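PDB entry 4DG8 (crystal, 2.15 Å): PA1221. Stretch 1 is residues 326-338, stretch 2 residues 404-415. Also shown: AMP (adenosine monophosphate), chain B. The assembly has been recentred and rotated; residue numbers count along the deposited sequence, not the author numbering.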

# COMPACT_ATOMS: atom_id res chain seq x y z
N ASP A 326 27.39 6.69 5.20
CA ASP A 326 27.68 7.67 4.17
C ASP A 326 26.45 8.35 3.61
O ASP A 326 26.48 9.54 3.27
N ASP A 327 25.36 7.59 3.49
CA ASP A 327 24.12 8.12 2.93
C ASP A 327 23.65 9.36 3.68
O ASP A 327 22.96 10.20 3.11
N LEU A 328 24.03 9.46 4.95
CA LEU A 328 23.54 10.55 5.79
C LEU A 328 24.17 11.87 5.40
O LEU A 328 23.77 12.93 5.91
N GLU A 329 25.16 11.81 4.51
CA GLU A 329 25.81 13.01 4.03
C GLU A 329 25.25 13.50 2.70
O GLU A 329 25.72 14.51 2.18
N GLU A 330 24.27 12.80 2.14
CA GLU A 330 23.78 13.14 0.80
C GLU A 330 22.53 14.02 0.87
O GLU A 330 21.92 14.17 1.94
N ASP A 331 22.11 14.54 -0.30
CA ASP A 331 20.95 15.42 -0.40
C ASP A 331 19.68 14.58 -0.39
O ASP A 331 18.59 15.09 -0.14
N ASP A 332 19.82 13.29 -0.69
CA ASP A 332 18.69 12.37 -0.72
C ASP A 332 19.18 10.97 -0.36
O ASP A 332 20.31 10.64 -0.67
N ILE A 333 18.32 10.16 0.25
CA ILE A 333 18.64 8.75 0.50
C ILE A 333 18.37 7.96 -0.77
O ILE A 333 17.26 8.02 -1.30
N PRO A 334 19.38 7.21 -1.27
CA PRO A 334 19.16 6.37 -2.46
C PRO A 334 17.94 5.49 -2.28
O PRO A 334 17.58 5.17 -1.13
N ILE A 335 17.26 5.17 -3.38
CA ILE A 335 16.21 4.15 -3.35
C ILE A 335 16.81 2.80 -3.73
O ILE A 335 16.13 1.77 -3.76
N GLY A 336 18.12 2.81 -3.98
CA GLY A 336 18.89 1.58 -4.11
C GLY A 336 18.74 0.77 -5.39
O GLY A 336 18.87 1.30 -6.50
N LYS A 337 18.50 -0.53 -5.23
CA LYS A 337 18.45 -1.44 -6.38
C LYS A 337 17.22 -2.33 -6.34
O LYS A 337 16.52 -2.39 -5.33
N ALA A 338 16.96 -3.03 -7.44
CA ALA A 338 15.84 -3.97 -7.56
C ALA A 338 15.80 -5.00 -6.43
O ALA A 338 16.81 -5.61 -6.09
N ALA A 404 14.24 9.21 -12.11
CA ALA A 404 15.39 9.06 -11.24
C ALA A 404 16.69 9.11 -12.05
O ALA A 404 16.66 9.33 -13.27
N ARG A 405 17.81 8.91 -11.36
CA ARG A 405 19.14 8.88 -11.95
C ARG A 405 19.97 7.89 -11.15
O ARG A 405 19.70 7.67 -9.97
N TYR A 406 20.98 7.30 -11.78
CA TYR A 406 21.95 6.47 -11.07
C TYR A 406 23.01 7.36 -10.44
O TYR A 406 23.36 8.40 -11.00
N ASP A 407 23.53 6.95 -9.29
CA ASP A 407 24.76 7.55 -8.76
C ASP A 407 25.96 6.72 -9.22
O ASP A 407 25.80 5.74 -9.97
N GLU A 408 27.15 7.11 -8.77
CA GLU A 408 28.39 6.43 -9.17
C GLU A 408 28.44 4.96 -8.73
O GLU A 408 29.26 4.20 -9.23
N GLN A 409 27.58 4.58 -7.80
CA GLN A 409 27.53 3.19 -7.32
C GLN A 409 26.48 2.32 -8.02
O GLN A 409 26.24 1.18 -7.62
N GLY A 410 25.82 2.86 -9.04
CA GLY A 410 24.76 2.12 -9.70
C GLY A 410 23.52 1.99 -8.84
O GLY A 410 22.70 1.08 -9.04
N ARG A 411 23.37 2.89 -7.86
CA ARG A 411 22.15 2.95 -7.06
C ARG A 411 21.21 3.99 -7.66
O ARG A 411 21.67 4.99 -8.20
N LEU A 412 19.91 3.75 -7.58
CA LEU A 412 18.96 4.73 -8.08
C LEU A 412 18.70 5.86 -7.08
O LEU A 412 18.60 5.64 -5.87
N ARG A 413 18.60 7.07 -7.62
CA ARG A 413 18.34 8.27 -6.84
C ARG A 413 17.04 8.89 -7.37
O ARG A 413 16.97 9.33 -8.52
N PHE A 414 16.00 8.89 -6.53
CA PHE A 414 14.67 9.34 -6.96
C PHE A 414 14.62 10.84 -7.23
O PHE A 414 15.08 11.66 -6.43
N ILE A 415 14.06 11.22 -8.37
CA ILE A 415 13.95 12.63 -8.72
C ILE A 415 12.54 13.18 -8.52
O ILE A 415 12.33 14.13 -7.75

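Two arginines of stretch 2, Arg411 and Arg413, lie side by side against four acidic side chains, Asp327, Glu330 and Asp332 from stretch 1 and Asp407 from their own stretch, and Pro334 sets its CG over one face of each guanidinium. Arg413 (chi1, chi2 and chi3 all m) is sharply folded, so that its end comes nearer to stretch 1 than its CA-to-CB direction, sideways, would suggest. Asp332, chi1 p and pointing toward stretch 2, meets it at the edge with both carboxylate oxygens: Arg413 NE donates to Asp332 OD2 at 2.8 Å, nearly straight, and Arg413 NH2 to Asp332 OD1 at 3.0 Å. The same Arg413 NH2 gives a weak hydrogen bond to Glu330 OE1 (3.2 Å), within a salt bridge; Glu330 also points toward stretch 2, with chi1 m. Asp332 OD1, the oxygen that Arg413 NH2 binds, also makes a long salt bridge to Arg405 NH2 at 3.9 Å.

Arg411 (m, t, m) is covered over a large area by stretch 1. Its NH1 reaches Asp327 OD1 at 3.0 Å in a salt bridge whose hydrogen bond is weak because the angle is strongly bent; Asp327, chi1 m, starts sideways but brings its end nearer. Water 1 ties this corner together, donating to Asp327 OD1 (2.8 Å) and Glu330 OE2 (3.0 Å) and accepting from Arg411 NH2 (2.8 Å). It thereby links Glu330 to Arg411, whose closest atoms, OE2 and NH2, are 4.1 Å apart, beyond a salt bridge.

Asp407, chi1 p, holds the two arginines from within stretch 2. Its OD2 accepts from Arg411 NE at 2.6 Å and from Arg413 NH1 at 3.0 Å. Asp407 OD1 accepts from Gln409 N at 2.8 Å and from Arg411 N at 3.0 Å, bracing the type I turn from Asp407 to Gly410. Pro334 packs on this assembly, its CG 3.7 Å from Arg411 CZ and its CB 3.9 Å from Arg413 CD.

Beyond the proline the backbones pair. Leu412 N donates to Gly336 O at 2.9 Å and Gly336 N returns a weak bond to Leu412 O at 3.4 Å, giving a single antiparallel bridge between Gly336 and Leu412; Ile335 N donates to the same Leu412 O at 2.9 Å. Gly336 has a positive phi, which by itself favours glycine. Ile335 (p, t) supplies the apolar contacts: CG1 lies 3.7 Å from Leu412 CB, and CG2 4.0 Å from Phe414 CB. Ile335 CD1 sits at the edge of the Phe414 ring, whose side chain (chi1 t) leads away from stretch 1. AMP lies over one face of that ring, with its N3 3.7 Å from Phe414 CZ.

Water 2 joins the strand to the acidic cluster, donating to Asp332 OD2 (2.6 Å) and Ile333 O (2.8 Å) and accepting from Phe414 N (2.9 Å). Lys337 (m, t, t, t) extends along the turn, its CE 3.6 Å from Gly410 O; water 3 accepts from Lys337 NZ at 2.8 Å and donates weakly to Gln409 O at 3.3 Å.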

# COMPACT_ATOMS: atom_id res chain seq x y z
CB ASP A 326 28.42 6.99 3.02
CG ASP A 326 29.85 7.40 2.96
OD1 ASP A 326 30.36 7.90 3.98
OD2 ASP A 326 30.46 7.22 1.88
CB ASP A 327 23.01 7.06 2.93
CG ASP A 327 23.34 5.89 2.01
OD1 ASP A 327 24.12 6.11 1.05
OD2 ASP A 327 22.81 4.78 2.26
CB LEU A 328 23.80 10.25 7.26
CG LEU A 328 23.22 8.94 7.78
CD1 LEU A 328 23.62 8.77 9.23
CD2 LEU A 328 21.71 8.90 7.62
CB GLU A 329 27.31 12.77 3.87
CG GLU A 329 28.00 12.34 5.13
CD GLU A 329 27.75 13.31 6.27
OE1 GLU A 329 27.93 14.53 6.08
OE2 GLU A 329 27.35 12.84 7.36
CB GLU A 330 23.44 11.86 0.03
CG GLU A 330 24.57 10.82 -0.01
CD GLU A 330 25.44 10.92 -1.26
OE1 GLU A 330 25.21 11.82 -2.09
OE2 GLU A 330 26.36 10.08 -1.42
CB ASP A 331 20.96 16.23 -1.71
CG ASP A 331 21.87 17.46 -1.65
OD1 ASP A 331 22.61 17.66 -0.67
OD2 ASP A 331 21.84 18.23 -2.64
CB ASP A 332 18.07 12.32 -2.12
CG ASP A 332 19.05 11.78 -3.17
OD1 ASP A 332 19.94 12.54 -3.60
OD2 ASP A 332 18.93 10.59 -3.58
CB ILE A 333 17.75 8.15 1.60
CG1 ILE A 333 17.80 9.00 2.88
CG2 ILE A 333 18.13 6.69 1.87
CD1 ILE A 333 19.20 9.14 3.47
CB PRO A 334 20.43 5.49 -2.51
CG PRO A 334 21.49 6.31 -1.84
CD PRO A 334 20.76 7.10 -0.75
CB ILE A 335 14.98 4.49 -4.23
CG1 ILE A 335 15.37 4.66 -5.70
CG2 ILE A 335 14.26 5.73 -3.68
CD1 ILE A 335 14.18 5.01 -6.64
CB LYS A 337 19.73 -2.28 -6.43
CG LYS A 337 21.01 -1.46 -6.62
CD LYS A 337 22.28 -2.32 -6.46
CE LYS A 337 23.56 -1.51 -6.67
NZ LYS A 337 24.80 -2.31 -6.35
CB ALA A 338 15.89 -4.69 -8.92
CB ALA A 404 15.30 7.75 -10.46
CB ARG A 405 19.82 10.25 -11.85
CG ARG A 405 20.25 10.56 -10.42
CD ARG A 405 21.12 11.79 -10.27
NE ARG A 405 21.22 12.15 -8.85
CZ ARG A 405 22.21 11.77 -8.04
NH1 ARG A 405 23.22 11.03 -8.49
NH2 ARG A 405 22.18 12.13 -6.76
CB TYR A 406 22.66 5.50 -12.02
CG TYR A 406 21.77 4.42 -12.60
CD1 TYR A 406 21.27 3.40 -11.80
CD2 TYR A 406 21.46 4.41 -13.95
CE1 TYR A 406 20.47 2.41 -12.34
CE2 TYR A 406 20.67 3.43 -14.50
CZ TYR A 406 20.17 2.42 -13.69
OH TYR A 406 19.38 1.43 -14.24
CB ASP A 407 24.75 7.69 -7.24
CG ASP A 407 24.66 6.35 -6.51
OD1 ASP A 407 24.98 5.29 -7.12
OD2 ASP A 407 24.25 6.36 -5.32
CB GLU A 408 29.62 7.18 -8.67
CG GLU A 408 29.80 7.17 -7.14
CD GLU A 408 28.77 8.01 -6.39
OE1 GLU A 408 28.46 9.14 -6.85
OE2 GLU A 408 28.28 7.56 -5.33
CB GLN A 409 27.31 3.13 -5.81
CG GLN A 409 28.48 3.64 -5.01
CD GLN A 409 28.19 3.64 -3.53
OE1 GLN A 409 27.96 2.59 -2.92
NE2 GLN A 409 28.19 4.82 -2.93
CB ARG A 411 22.46 3.33 -5.61
CG ARG A 411 23.52 2.48 -4.94
CD ARG A 411 23.84 3.02 -3.55
NE ARG A 411 24.35 4.39 -3.56
CZ ARG A 411 24.85 5.01 -2.49
NH1 ARG A 411 24.91 4.38 -1.32
NH2 ARG A 411 25.30 6.25 -2.58
CB LEU A 412 17.64 4.07 -8.51
CG LEU A 412 17.71 3.30 -9.84
CD1 LEU A 412 16.46 2.44 -10.00
CD2 LEU A 412 17.87 4.23 -11.03
CB ARG A 413 19.51 9.23 -7.01
CG ARG A 413 20.86 8.53 -6.77
CD ARG A 413 21.01 8.11 -5.29
NE ARG A 413 21.20 9.30 -4.47
CZ ARG A 413 22.39 9.78 -4.10
NH1 ARG A 413 23.52 9.17 -4.44
NH2 ARG A 413 22.44 10.88 -3.38
CB PHE A 414 13.63 8.95 -5.92
CG PHE A 414 12.22 9.29 -6.31
CD1 PHE A 414 11.42 8.35 -6.96
CD2 PHE A 414 11.69 10.54 -6.01
CE1 PHE A 414 10.12 8.66 -7.32
CE2 PHE A 414 10.39 10.85 -6.36
CZ PHE A 414 9.60 9.91 -7.02
CB ILE A 415 14.47 12.92 -10.14
CG1 ILE A 415 15.98 12.63 -10.21
CG2 ILE A 415 14.18 14.37 -10.52
CD1 ILE A 415 16.55 12.67 -11.63
P AMP B . 1.75 3.63 -4.10
O1P AMP B . 0.48 4.13 -3.47
O2P AMP B . 2.65 2.69 -3.30
O3P AMP B . 1.36 2.98 -5.42
O5' AMP B . 2.62 4.86 -4.62
C5' AMP B . 3.73 4.66 -5.46
C4' AMP B . 4.43 5.95 -5.78
O4' AMP B . 4.84 6.61 -4.55
C3' AMP B . 5.71 5.82 -6.58
O3' AMP B . 5.48 5.66 -7.97
C2' AMP B . 6.46 7.10 -6.22
O2' AMP B . 5.93 8.20 -6.95
C1' AMP B . 6.08 7.27 -4.75
N9 AMP B . 7.08 6.67 -3.84
C8 AMP B . 6.94 5.47 -3.22
N7 AMP B . 8.02 5.18 -2.45
C5 AMP B . 8.89 6.19 -2.57
C6 AMP B . 10.24 6.51 -2.02
N6 AMP B . 10.87 5.66 -1.19
N1 AMP B . 10.82 7.68 -2.39
C2 AMP B . 10.18 8.52 -3.23
N3 AMP B . 8.96 8.30 -3.76
C4 AMP B . 8.27 7.17 -3.48
O HOH W 1 26.31 7.35 -0.21
O HOH W 2 16.82 9.14 -3.78
O HOH W 3 26.31 -0.58 -4.78